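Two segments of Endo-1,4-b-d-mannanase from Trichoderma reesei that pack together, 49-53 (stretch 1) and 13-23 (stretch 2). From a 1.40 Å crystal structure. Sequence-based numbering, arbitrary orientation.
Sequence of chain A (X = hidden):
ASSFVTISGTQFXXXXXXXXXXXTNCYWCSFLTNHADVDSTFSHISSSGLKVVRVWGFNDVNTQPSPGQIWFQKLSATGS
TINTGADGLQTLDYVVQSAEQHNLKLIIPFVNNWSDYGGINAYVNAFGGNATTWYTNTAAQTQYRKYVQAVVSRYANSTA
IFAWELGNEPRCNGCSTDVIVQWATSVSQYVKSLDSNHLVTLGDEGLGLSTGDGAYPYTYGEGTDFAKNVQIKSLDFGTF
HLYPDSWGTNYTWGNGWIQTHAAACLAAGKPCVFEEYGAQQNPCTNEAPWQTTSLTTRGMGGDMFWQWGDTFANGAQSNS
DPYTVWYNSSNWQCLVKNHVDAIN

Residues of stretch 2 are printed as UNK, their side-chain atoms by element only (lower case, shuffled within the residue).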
# COMPACT_ATOMS: atom_id res chain seq x y z
N GLY A 49 8.75 -17.20 1.89
CA GLY A 49 7.83 -17.53 0.80
C GLY A 49 6.90 -16.42 0.36
O GLY A 49 6.00 -16.68 -0.44
N LEU A 50 7.07 -15.21 0.95
CA LEU A 50 6.25 -14.07 0.56
C LEU A 50 6.80 -13.51 -0.76
O LEU A 50 8.04 -13.48 -0.98
CB LEU A 50 6.30 -13.02 1.69
CG LEU A 50 5.70 -13.50 3.03
CD1 LEU A 50 5.88 -12.39 4.09
CD2 LEU A 50 4.24 -13.89 2.93
N LYS A 51 5.90 -12.96 -1.56
CA LYS A 51 6.34 -12.54 -2.93
C LYS A 51 6.25 -11.05 -3.13
O LYS A 51 6.87 -10.48 -4.11
CB LYS A 51 5.42 -13.20 -4.01
CG LYS A 51 5.78 -14.71 -4.19
CD LYS A 51 4.93 -15.27 -5.38
CE LYS A 51 5.37 -16.74 -5.63
NZ LYS A 51 4.59 -17.36 -6.81
N VAL A 52 5.54 -10.29 -2.29
CA VAL A 52 5.23 -8.85 -2.49
C VAL A 52 5.37 -8.10 -1.16
O VAL A 52 4.94 -8.62 -0.11
CB VAL A 52 3.78 -8.69 -3.03
CG1 VAL A 52 3.57 -7.19 -3.42
CG2 VAL A 52 3.49 -9.54 -4.27
N VAL A 53 6.00 -6.92 -1.22
CA VAL A 53 6.21 -6.07 -0.04
C VAL A 53 5.63 -4.68 -0.37
O VAL A 53 5.91 -4.12 -1.44
CB VAL A 53 7.72 -5.91 0.34
CG1 VAL A 53 7.86 -5.19 1.70
CG2 VAL A 53 8.38 -7.26 0.42
N UNK A 13 -0.06 -12.56 -12.47
CA UNK A 13 1.05 -13.33 -13.06
C UNK A 13 2.36 -12.67 -12.60
O UNK A 13 2.67 -11.55 -12.98
c UNK A 13 1.97 -14.02 -15.34
o UNK A 13 3.06 -14.25 -14.83
c UNK A 13 0.91 -13.24 -14.61
n UNK A 13 1.71 -14.44 -16.62
N UNK A 14 3.07 -13.40 -11.69
CA UNK A 14 4.30 -12.86 -11.10
C UNK A 14 5.45 -13.76 -11.58
O UNK A 14 5.41 -14.99 -11.28
c UNK A 14 5.51 -12.42 -8.88
c UNK A 14 2.95 -12.11 -9.03
c UNK A 14 2.74 -12.32 -7.52
c UNK A 14 4.21 -12.90 -9.54
N UNK A 15 6.38 -13.18 -12.35
CA UNK A 15 7.52 -13.94 -12.90
C UNK A 15 7.06 -15.24 -13.57
O UNK A 15 7.72 -16.29 -13.49
o UNK A 15 9.21 -11.94 -12.06
o UNK A 15 9.74 -12.94 -10.18
c UNK A 15 9.21 -12.93 -11.30
c UNK A 15 8.53 -14.22 -11.79
N UNK A 16 5.95 -15.10 -14.33
CA UNK A 16 5.48 -16.24 -15.17
C UNK A 16 4.57 -17.18 -14.48
O UNK A 16 4.02 -18.15 -15.06
N UNK A 17 4.36 -17.09 -13.17
CA UNK A 17 3.52 -17.94 -12.39
C UNK A 17 2.19 -17.28 -12.06
O UNK A 17 2.20 -16.21 -11.41
c UNK A 17 5.02 -20.58 -11.80
n UNK A 17 5.24 -22.79 -12.81
c UNK A 17 5.93 -21.44 -12.68
c UNK A 17 4.25 -18.35 -11.06
c UNK A 17 5.51 -19.16 -11.52
N UNK A 18 1.10 -17.87 -12.50
CA UNK A 18 -0.24 -17.35 -12.29
C UNK A 18 -0.84 -18.06 -11.09
O UNK A 18 -0.93 -19.29 -10.93
c UNK A 18 -1.14 -17.58 -13.53
c UNK A 18 -2.55 -17.10 -13.27
c UNK A 18 -0.49 -16.84 -14.72
N UNK A 19 -1.28 -17.25 -10.10
CA UNK A 19 -1.91 -17.83 -8.91
C UNK A 19 -1.88 -16.87 -7.67
O UNK A 19 -1.27 -15.81 -7.75
N UNK A 20 -2.61 -17.25 -6.65
CA UNK A 20 -2.71 -16.46 -5.40
C UNK A 20 -1.34 -16.21 -4.77
O UNK A 20 -0.47 -17.09 -4.79
o UNK A 20 -5.37 -14.29 0.13
c UNK A 20 -5.73 -15.07 -2.13
c UNK A 20 -3.25 -16.38 -2.04
c UNK A 20 -4.94 -14.99 -1.00
c UNK A 20 -3.56 -17.29 -4.43
c UNK A 20 -3.69 -15.65 -0.91
c UNK A 20 -5.26 -15.83 -3.24
c UNK A 20 -4.01 -16.47 -3.19
N UNK A 21 -1.14 -14.99 -4.18
CA UNK A 21 0.13 -14.68 -3.51
C UNK A 21 -0.11 -14.23 -2.08
O UNK A 21 -1.16 -13.64 -1.74
c UNK A 21 0.38 -12.16 -4.09
c UNK A 21 0.18 -10.06 -2.85
c UNK A 21 0.74 -11.35 -3.01
c UNK A 21 0.91 -13.57 -4.26
c UNK A 21 -0.51 -11.63 -5.04
c UNK A 21 -1.04 -10.34 -4.89
c UNK A 21 -0.66 -9.53 -3.83
N UNK A 22 0.90 -14.48 -1.23
CA UNK A 22 0.96 -13.82 0.09
C UNK A 22 2.08 -12.80 0.08
O UNK A 22 3.18 -13.03 -0.46
c UNK A 22 1.18 -14.82 1.25
N UNK A 23 1.82 -11.65 0.75
CA UNK A 23 2.85 -10.61 0.91
C UNK A 23 2.77 -9.96 2.32
O UNK A 23 2.07 -10.49 3.19
O HOH W 1 6.36 -16.04 -8.88
O HOH W 2 2.10 -17.80 -4.54
O HOH W 3 2.04 -16.55 -6.94
O HOH W 4 3.37 -16.07 -1.95

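Position 13 carries two side-chain carbons, the second bearing one oxygen and one nitrogen. It touches nothing on stretch 1. This is an amide, N13.

Position 14 has four side-chain carbons. They fork at the first, and one arm is two carbons long. The tip of that arm lies near K51 and V52. A beta-branched, purely aliphatic side chain of this shape is isoleucine, I14. Its CD1 is 4.3 Å from V52 CG2 and 4.3 Å from K51 CD.

Position 15 has two carbons, the second carrying two oxygens. No atom of it contacts stretch 1. The carboxylate makes it D15.

Position 16 has no side-chain atoms, so it is G16. Its phi of 88° and psi of -10° would jam a CB against the carbonyl oxygen of D15.

Position 17 has four carbons in a row ending in nitrogen. Its CB lies 4.4 Å from K51 NZ. The side chain starts toward stretch 1, but its end leads away. This is lysine, K17. It closes a type I' turn that starts at I14, with paired backbone bonds: I14 N to K17 O and K17 N to I14 O, both 3.0 Å.

Position 18 has one carbon carrying two more. It points away from stretch 1 and makes no contact. It is V18.

Position 19 has no side-chain atoms and is G19. Phi is 159° and psi 170°, again angles that call for glycine.

Position 20 has one carbon, then a six-carbon ring bearing one oxygen. Its CA-to-CB bond points away from stretch 1. It is Y20, and its hydroxyl is hydrogen-bonded elsewhere in the structure.

Position 21 has one carbon and a six-carbon ring without oxygen. The ring offers one face to V52. It is F21, with chi1 in p. V52 CG2 is 3.5 Å from F21 CD1 and sits over the ring face in a CH-pi contact.

Position 22 has a single side-chain carbon, close to the end of L50. It is A22, with CB 3.6 Å from L50 CD2.

Position 23 has no side-chain atoms, and its CA lies 3.1 Å from V52 O. It is G23. An ideal CB on G23 would clash with V52 O, at 2.4 Å from it.

The contact buries 405 Å² in all. Its one direct hydrogen bond runs from K51 N to A22 O, 2.9 Å and nearly straight at 165°. A22 O also receives a CA-H contact from L50 CA at 3.4 Å. Apolar packing adds to this link: L50 meets A22, while V52 meets I14 and F21. Beyond a chi1 in m, the K51 side chain runs out straight, chi2 to chi4 all t, and its amine meets water. Water 1 joins K51 NZ (3.0 Å) to I14 O (2.8 Å). Water 2 joins Y20 O (2.7 Å) to K51 NZ through a weak bond of 3.4 Å. Water 4 bridges A22 N (3.0 Å) and G49 O (3.1 Å). V52 N is buried without a partner.

Stretch 2 13-23: NIDGKVGYFAG
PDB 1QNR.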